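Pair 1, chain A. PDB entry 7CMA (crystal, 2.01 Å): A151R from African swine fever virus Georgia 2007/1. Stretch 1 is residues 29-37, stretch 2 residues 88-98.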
# COMPACT_ATOMS: atom_id res chain seq x y z
N GLY A 29 -15.28 -3.05 23.32
CA GLY A 29 -16.48 -2.31 23.74
C GLY A 29 -16.16 -0.96 24.36
O GLY A 29 -17.10 -0.33 24.89
N THR A 30 -14.91 -0.50 24.27
CA THR A 30 -14.51 0.79 24.91
C THR A 30 -13.33 1.40 24.16
O THR A 30 -12.39 0.67 23.82
CB THR A 30 -14.23 0.61 26.41
OG1 THR A 30 -13.76 1.85 26.92
CG2 THR A 30 -13.22 -0.48 26.70
N ILE A 31 -13.41 2.71 23.89
CA ILE A 31 -12.40 3.49 23.12
C ILE A 31 -12.23 4.85 23.81
O ILE A 31 -13.26 5.52 24.08
CB ILE A 31 -12.82 3.65 21.65
CG1 ILE A 31 -12.78 2.31 20.90
CG2 ILE A 31 -11.98 4.71 20.96
CD1 ILE A 31 -12.56 2.44 19.41
N LEU A 32 -10.99 5.20 24.12
CA LEU A 32 -10.60 6.54 24.63
C LEU A 32 -10.13 7.41 23.46
O LEU A 32 -9.37 6.91 22.61
CB LEU A 32 -9.49 6.37 25.68
CG LEU A 32 -9.91 5.64 26.95
CD1 LEU A 32 -8.72 5.42 27.88
CD2 LEU A 32 -11.02 6.40 27.67
N LEU A 33 -10.64 8.64 23.38
CA LEU A 33 -10.22 9.65 22.37
C LEU A 33 -9.21 10.61 23.02
O LEU A 33 -9.51 11.12 24.12
CB LEU A 33 -11.46 10.39 21.88
CG LEU A 33 -12.36 9.60 20.91
CD1 LEU A 33 -13.21 8.59 21.66
CD2 LEU A 33 -13.24 10.54 20.11
N LEU A 34 -8.02 10.72 22.43
CA LEU A 34 -6.91 11.55 22.98
C LEU A 34 -6.55 12.66 21.98
O LEU A 34 -6.43 12.35 20.77
CB LEU A 34 -5.72 10.65 23.30
CG LEU A 34 -5.92 9.68 24.47
CD1 LEU A 34 -6.33 8.30 23.97
CD2 LEU A 34 -4.66 9.58 25.32
N THR A 35 -6.40 13.89 22.47
CA THR A 35 -5.87 15.05 21.69
C THR A 35 -4.58 15.55 22.37
O THR A 35 -4.60 15.76 23.59
CB THR A 35 -6.93 16.15 21.54
OG1 THR A 35 -8.00 15.64 20.76
CG2 THR A 35 -6.39 17.40 20.88
N LYS A 36 -3.45 15.44 21.66
CA LYS A 36 -2.08 15.66 22.20
C LYS A 36 -1.90 14.81 23.46
O LYS A 36 -1.26 15.29 24.42
CB LYS A 36 -1.87 17.15 22.49
CG LYS A 36 -1.93 18.05 21.26
CD LYS A 36 -1.67 19.51 21.57
CE LYS A 36 -1.47 20.35 20.32
NZ LYS A 36 -0.58 19.69 19.35
N ASN A 37 -2.31 13.54 23.40
CA ASN A 37 -2.01 12.52 24.44
C ASN A 37 -2.65 12.97 25.76
O ASN A 37 -2.10 12.64 26.83
CB ASN A 37 -0.51 12.29 24.58
CG ASN A 37 -0.17 10.89 25.02
OD1 ASN A 37 -0.96 9.97 24.84
ND2 ASN A 37 1.01 10.72 25.60
N GLN A 88 -2.68 14.56 13.31
CA GLN A 88 -1.34 14.59 13.95
C GLN A 88 -1.49 14.64 15.48
O GLN A 88 -0.46 14.55 16.17
CB GLN A 88 -0.53 15.79 13.46
CG GLN A 88 0.74 15.40 12.71
CD GLN A 88 0.70 15.79 11.25
OE1 GLN A 88 1.69 15.68 10.54
NE2 GLN A 88 -0.46 16.24 10.80
N ASN A 89 -2.71 14.90 15.98
CA ASN A 89 -2.91 15.16 17.43
C ASN A 89 -4.03 14.26 17.97
O ASN A 89 -4.09 14.09 19.19
CB ASN A 89 -3.19 16.63 17.71
CG ASN A 89 -2.08 17.53 17.22
OD1 ASN A 89 -0.91 17.23 17.42
ND2 ASN A 89 -2.44 18.57 16.48
N ASN A 90 -4.89 13.73 17.10
CA ASN A 90 -6.10 12.96 17.49
C ASN A 90 -5.83 11.47 17.33
O ASN A 90 -5.72 10.98 16.18
CB ASN A 90 -7.34 13.40 16.70
CG ASN A 90 -7.86 14.75 17.12
OD1 ASN A 90 -7.37 15.35 18.09
ND2 ASN A 90 -8.94 15.20 16.49
N LYS A 91 -5.69 10.77 18.46
CA LYS A 91 -5.43 9.31 18.49
C LYS A 91 -6.46 8.64 19.38
O LYS A 91 -7.06 9.34 20.21
CB LYS A 91 -4.01 9.03 18.98
CG LYS A 91 -2.90 9.52 18.06
CD LYS A 91 -1.53 9.03 18.46
CE LYS A 91 -0.41 9.73 17.72
NZ LYS A 91 0.91 9.18 18.10
N ILE A 92 -6.63 7.33 19.24
CA ILE A 92 -7.63 6.58 20.04
C ILE A 92 -6.94 5.41 20.74
O ILE A 92 -5.97 4.86 20.17
CB ILE A 92 -8.81 6.13 19.15
CG1 ILE A 92 -8.37 5.19 18.03
CG2 ILE A 92 -9.56 7.34 18.62
CD1 ILE A 92 -9.46 4.29 17.53
N TRP A 93 -7.39 5.09 21.95
CA TRP A 93 -6.98 3.87 22.68
C TRP A 93 -8.17 2.90 22.74
O TRP A 93 -9.22 3.30 23.25
CB TRP A 93 -6.48 4.24 24.08
CG TRP A 93 -6.15 3.06 24.93
CD1 TRP A 93 -7.02 2.33 25.69
CD2 TRP A 93 -4.87 2.40 25.04
NE1 TRP A 93 -6.36 1.27 26.27
CE2 TRP A 93 -5.06 1.26 25.84
CE3 TRP A 93 -3.61 2.63 24.47
CZ2 TRP A 93 -4.01 0.40 26.17
CZ3 TRP A 93 -2.58 1.78 24.80
CH2 TRP A 93 -2.78 0.68 25.64
N SER A 94 -7.98 1.66 22.31
CA SER A 94 -9.06 0.64 22.39
C SER A 94 -8.77 -0.35 23.52
O SER A 94 -7.67 -0.95 23.52
CB SER A 94 -9.24 -0.07 21.08
OG SER A 94 -10.33 -0.98 21.17
N GLY A 95 -9.77 -0.62 24.36
CA GLY A 95 -9.74 -1.67 25.39
C GLY A 95 -9.48 -1.10 26.77
O GLY A 95 -9.57 0.13 26.93
N GLU A 96 -9.29 -1.98 27.76
CA GLU A 96 -8.95 -1.60 29.16
C GLU A 96 -7.77 -0.64 29.15
O GLU A 96 -6.76 -0.89 28.48
CB GLU A 96 -8.65 -2.85 29.99
CG GLU A 96 -9.28 -2.83 31.38
CD GLU A 96 -8.32 -2.47 32.51
OE1 GLU A 96 -7.97 -3.38 33.28
OE2 GLU A 96 -7.96 -1.29 32.62
N PRO A 97 -7.88 0.54 29.79
CA PRO A 97 -6.83 1.56 29.73
C PRO A 97 -5.48 1.05 30.27
O PRO A 97 -4.45 1.59 29.88
CB PRO A 97 -7.36 2.70 30.61
CG PRO A 97 -8.86 2.51 30.61
CD PRO A 97 -9.06 1.01 30.53
N ARG A 98 -5.51 0.05 31.15
CA ARG A 98 -4.30 -0.40 31.89
C ARG A 98 -3.60 -1.52 31.11
O ARG A 98 -4.30 -2.40 30.59
CB ARG A 98 -4.67 -0.84 33.31
CG ARG A 98 -4.61 0.28 34.34
CD ARG A 98 -5.96 0.94 34.56
NE ARG A 98 -6.81 0.16 35.46
CZ ARG A 98 -8.14 0.21 35.47
NH1 ARG A 98 -8.82 -0.55 36.32
NH2 ARG A 98 -8.79 1.00 34.63
O HOH W 1 -3.16 12.08 21.09

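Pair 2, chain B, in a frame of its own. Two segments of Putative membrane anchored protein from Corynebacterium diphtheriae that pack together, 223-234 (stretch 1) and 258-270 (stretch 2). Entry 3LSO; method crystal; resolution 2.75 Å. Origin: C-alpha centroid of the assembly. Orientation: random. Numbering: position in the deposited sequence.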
# COMPACT_ATOMS: atom_id res chain seq x y z
N MSE B 223 -2.47 -11.00 22.68
CA MSE B 223 -1.43 -11.88 22.11
C MSE B 223 -1.85 -13.35 22.20
O MSE B 223 -1.35 -14.09 23.05
CB MSE B 223 -0.05 -11.64 22.77
CG MSE B 223 1.13 -12.36 22.06
SE MSE B 223 2.50 -13.09 23.30
CE MSE B 223 3.36 -14.41 22.12
N ASP B 224 -2.79 -13.76 21.35
CA ASP B 224 -3.28 -15.13 21.39
C ASP B 224 -3.30 -15.79 20.02
O ASP B 224 -3.14 -17.01 19.92
CB ASP B 224 -4.66 -15.24 22.08
CG ASP B 224 -5.59 -14.06 21.77
OD1 ASP B 224 -5.65 -13.62 20.60
OD2 ASP B 224 -6.27 -13.58 22.70
N GLY B 225 -3.45 -14.98 18.97
CA GLY B 225 -3.62 -15.48 17.61
C GLY B 225 -2.38 -16.05 16.94
O GLY B 225 -1.28 -16.05 17.51
N LYS B 226 -2.58 -16.52 15.71
CA LYS B 226 -1.57 -17.18 14.89
C LYS B 226 -1.66 -16.69 13.43
O LYS B 226 -2.69 -16.16 13.02
CB LYS B 226 -1.81 -18.70 14.92
CG LYS B 226 -1.01 -19.47 15.97
CD LYS B 226 -1.74 -20.74 16.46
CE LYS B 226 -0.78 -21.72 17.14
NZ LYS B 226 -1.39 -22.36 18.33
N VAL B 227 -0.60 -16.90 12.65
CA VAL B 227 -0.63 -16.60 11.21
C VAL B 227 -0.30 -17.82 10.35
O VAL B 227 0.66 -18.54 10.63
CB VAL B 227 0.33 -15.45 10.83
CG1 VAL B 227 0.57 -15.39 9.33
CG2 VAL B 227 -0.22 -14.12 11.33
N GLN B 228 -1.11 -18.06 9.32
CA GLN B 228 -0.85 -19.10 8.35
C GLN B 228 -0.27 -18.49 7.09
O GLN B 228 -0.88 -17.61 6.47
CB GLN B 228 -2.11 -19.86 7.98
CG GLN B 228 -1.84 -20.96 6.98
CD GLN B 228 -0.91 -22.04 7.53
OE1 GLN B 228 0.29 -22.06 7.25
NE2 GLN B 228 -1.47 -22.94 8.35
N PHE B 229 0.92 -18.94 6.71
CA PHE B 229 1.54 -18.46 5.49
C PHE B 229 1.18 -19.38 4.34
O PHE B 229 0.84 -20.55 4.56
CB PHE B 229 3.05 -18.37 5.65
CG PHE B 229 3.49 -17.25 6.55
CD1 PHE B 229 3.72 -17.48 7.89
CD2 PHE B 229 3.64 -15.97 6.06
CE1 PHE B 229 4.12 -16.45 8.71
CE2 PHE B 229 4.04 -14.95 6.87
CZ PHE B 229 4.28 -15.19 8.21
N PHE B 230 1.23 -18.84 3.14
CA PHE B 230 1.01 -19.63 1.95
C PHE B 230 2.04 -19.27 0.92
O PHE B 230 2.42 -18.10 0.78
CB PHE B 230 -0.36 -19.35 1.37
CG PHE B 230 -1.50 -19.78 2.23
CD1 PHE B 230 -2.17 -20.95 1.96
CD2 PHE B 230 -1.94 -18.97 3.27
CE1 PHE B 230 -3.26 -21.34 2.74
CE2 PHE B 230 -3.03 -19.37 4.06
CZ PHE B 230 -3.68 -20.56 3.79
N VAL B 231 2.49 -20.28 0.19
CA VAL B 231 3.34 -20.06 -0.96
C VAL B 231 2.52 -20.57 -2.12
O VAL B 231 1.96 -21.67 -2.04
CB VAL B 231 4.68 -20.82 -0.86
CG1 VAL B 231 5.47 -20.63 -2.12
CG2 VAL B 231 5.49 -20.32 0.30
N ASN B 232 2.41 -19.76 -3.16
CA ASN B 232 1.60 -20.10 -4.31
C ASN B 232 0.29 -20.77 -3.93
O ASN B 232 -0.08 -21.82 -4.47
CB ASN B 232 2.41 -20.91 -5.31
CG ASN B 232 3.28 -20.02 -6.22
OD1 ASN B 232 3.45 -18.82 -5.99
ND2 ASN B 232 3.81 -20.62 -7.25
N HIS B 233 -0.39 -20.12 -2.99
CA HIS B 233 -1.73 -20.50 -2.49
C HIS B 233 -1.87 -21.86 -1.81
O HIS B 233 -2.98 -22.43 -1.72
CB HIS B 233 -2.82 -20.26 -3.55
CG HIS B 233 -3.06 -18.81 -3.85
ND1 HIS B 233 -3.91 -18.39 -4.86
CD2 HIS B 233 -2.54 -17.68 -3.30
CE1 HIS B 233 -3.92 -17.07 -4.90
NE2 HIS B 233 -3.10 -16.62 -3.96
N ILE B 234 -0.76 -22.37 -1.27
CA ILE B 234 -0.77 -23.63 -0.53
C ILE B 234 -0.12 -23.46 0.86
O ILE B 234 0.96 -22.88 0.97
CB ILE B 234 -0.13 -24.76 -1.39
CG1 ILE B 234 -1.13 -25.21 -2.47
CG2 ILE B 234 0.31 -25.94 -0.52
CD1 ILE B 234 -0.51 -25.51 -3.85
N GLY B 258 10.86 -18.50 -10.08
CA GLY B 258 9.54 -17.98 -10.50
C GLY B 258 9.08 -16.78 -9.66
O GLY B 258 9.68 -16.46 -8.64
N SER B 259 8.01 -16.10 -10.09
CA SER B 259 7.31 -15.17 -9.21
C SER B 259 6.56 -16.01 -8.23
O SER B 259 5.64 -16.74 -8.60
CB SER B 259 6.34 -14.29 -9.97
OG SER B 259 7.05 -13.39 -10.79
N LYS B 260 6.95 -15.92 -6.97
CA LYS B 260 6.29 -16.64 -5.92
C LYS B 260 5.31 -15.73 -5.20
O LYS B 260 5.62 -14.57 -4.93
CB LYS B 260 7.34 -17.20 -4.98
CG LYS B 260 8.42 -18.00 -5.73
CD LYS B 260 7.97 -19.42 -6.02
CE LYS B 260 8.97 -20.14 -6.88
NZ LYS B 260 8.40 -21.41 -7.43
N THR B 261 4.11 -16.23 -4.93
CA THR B 261 3.06 -15.46 -4.27
C THR B 261 3.01 -15.87 -2.82
O THR B 261 2.74 -17.02 -2.49
CB THR B 261 1.71 -15.72 -4.91
OG1 THR B 261 1.70 -15.21 -6.25
CG2 THR B 261 0.66 -15.01 -4.18
N ILE B 262 3.32 -14.92 -1.94
CA ILE B 262 3.27 -15.18 -0.52
C ILE B 262 1.99 -14.58 0.01
O ILE B 262 1.64 -13.43 -0.31
CB ILE B 262 4.47 -14.56 0.21
CG1 ILE B 262 5.78 -14.90 -0.52
CG2 ILE B 262 4.52 -15.01 1.66
CD1 ILE B 262 6.05 -16.41 -0.67
N THR B 263 1.28 -15.38 0.80
CA THR B 263 0.04 -14.93 1.41
C THR B 263 0.14 -15.16 2.90
O THR B 263 0.66 -16.21 3.34
CB THR B 263 -1.17 -15.65 0.81
OG1 THR B 263 -1.15 -15.47 -0.62
CG2 THR B 263 -2.46 -15.06 1.35
N ALA B 264 -0.30 -14.17 3.68
CA ALA B 264 -0.36 -14.26 5.14
C ALA B 264 -1.80 -14.13 5.54
O ALA B 264 -2.52 -13.25 5.03
CB ALA B 264 0.47 -13.17 5.78
N ARG B 265 -2.22 -15.00 6.46
CA ARG B 265 -3.61 -15.08 6.89
C ARG B 265 -3.67 -15.17 8.40
O ARG B 265 -3.01 -16.02 9.00
CB ARG B 265 -4.28 -16.30 6.27
CG ARG B 265 -5.59 -16.67 6.93
CD ARG B 265 -6.42 -17.63 6.12
NE ARG B 265 -6.96 -16.98 4.94
CZ ARG B 265 -7.59 -17.62 3.95
NH1 ARG B 265 -7.76 -18.93 4.02
NH2 ARG B 265 -8.04 -16.94 2.90
N PHE B 266 -4.45 -14.28 9.01
CA PHE B 266 -4.62 -14.27 10.47
C PHE B 266 -5.64 -15.32 10.93
O PHE B 266 -6.75 -15.40 10.40
CB PHE B 266 -4.99 -12.87 10.97
CG PHE B 266 -4.96 -12.73 12.47
CD1 PHE B 266 -3.75 -12.75 13.16
CD2 PHE B 266 -6.14 -12.55 13.19
CE1 PHE B 266 -3.72 -12.61 14.56
CE2 PHE B 266 -6.12 -12.41 14.59
CZ PHE B 266 -4.91 -12.44 15.28
N ILE B 267 -5.22 -16.14 11.90
CA ILE B 267 -6.08 -17.10 12.60
C ILE B 267 -6.38 -16.57 13.99
O ILE B 267 -5.49 -16.12 14.70
CB ILE B 267 -5.43 -18.52 12.71
CG1 ILE B 267 -5.20 -19.15 11.32
CG2 ILE B 267 -6.27 -19.45 13.59
CD1 ILE B 267 -6.49 -19.50 10.53
N ASP B 268 -7.65 -16.65 14.37
CA ASP B 268 -8.14 -16.12 15.64
C ASP B 268 -7.90 -17.09 16.80
O ASP B 268 -7.76 -18.30 16.60
CB ASP B 268 -9.63 -15.89 15.52
CG ASP B 268 -10.05 -14.57 16.06
OD1 ASP B 268 -9.15 -13.80 16.45
OD2 ASP B 268 -11.28 -14.30 16.09
N ALA B 269 -7.89 -16.58 18.03
CA ALA B 269 -7.87 -17.47 19.20
C ALA B 269 -8.96 -18.53 19.01
O ALA B 269 -8.70 -19.73 19.12
CB ALA B 269 -8.08 -16.69 20.49
N GLU B 270 -10.18 -18.07 18.69
CA GLU B 270 -11.33 -18.95 18.46
C GLU B 270 -11.42 -19.51 17.02
O GLU B 270 -12.45 -20.05 16.62
CB GLU B 270 -12.65 -18.23 18.87
O HOH W 2 0.29 -17.86 -1.53

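The sharpest difference between the two pairs lies at the last bridged pair of the ladder, Thr35(A) with Asn90(A) in pair 1 and Val231(B) with Ile262(B) in pair 2. In pair 1, Thr35(A) and Asn90(A) face each other as a polar couple, the hydroxyl OG1 of Thr35(A) donating a hydrogen bond of 2.8 Å to OD1 of Asn90(A). In pair 2 the same two positions are held by Val231(B) and Ile262(B), and the link becomes an apolar contact, CG2 of Val231(B) lying 4.1 Å from CD1 of Ile262(B). The backbone hardly registers the exchange: after superposition the CA atoms at these positions agree within 0.4 Å.

That indifference illustrates a general principle. An antiparallel pair of strands is held by main-chain hydrogen bonds, which fix where the side chains start but leave open how they meet. Here 14 central residues superpose with an RMSD of 0.6 Å, and the strand directions differ by 155° in pair 1 and 151° in pair 2. In pair 1, Leu32(A) N donates to Trp93(A) O at 2.7 Å, and Trp93(A) N returns a bond to Leu32(A) O at 2.8 Å. The matching residues of pair 2, Gln228(B) and Arg265(B), repeat this reciprocal ring, with Gln228(B) N to Arg265(B) O at 2.8 Å and Arg265(B) N to Gln228(B) O at 2.9 Å. Leu34(A) with Lys91(A) corresponds to Phe230(B) with Thr263(B), again doubly bonded.

On the face carrying Ile31(A), Leu33(A) and Ile92(A), branched aliphatic chains fill the space; CG2 of Ile31(A) approaches CB of Ile92(A) to 3.9 Å. Pair 2 places the small Ala264(B) where Ile92(A) stands, and opposite it the large Phe229(B) replaces Leu33(A). The ring atom CE2 of Phe229(B) lies 4.1 Å from CB of Ala264(B), so bulk on one strand accompanies a small partner on the other. Val227(B), matching Ile31(A), also reaches that methyl, with CG1 4.2 Å from CB of Ala264(B).

The other face is solved differently again. In pair 1, Leu34(A) leans diagonally to Trp93(A), its CD1 4.1 Å from the tryptophan CB. Pair 2 keeps the diagonal with Phe230(B) and Arg265(B): CE2 of Phe230(B) is 4.0 Å from CB of Arg265(B), which sits at the edge of the ring. The guanidinium also comes near the ring, and its nitrogens are hydrogen-bonded elsewhere in the structure.

Beyond the last bridge, Lys36(A) and Asn232(B) coincide and use the same main-chain bond, Lys36(A) N to Asn89(A) O at 2.9 Å and Asn232(B) N to Thr261(B) O at 2.8 Å. Their side chains reverse the traffic. NZ of Lys36(A) donates a weak bond to OD1 of Asn89(A) at 3.1 Å, whereas OD1 of Asn232(B) accepts from the main-chain N of Thr261(B) at 2.9 Å. One backbone frame therefore accommodates a side chain that gives and one that receives.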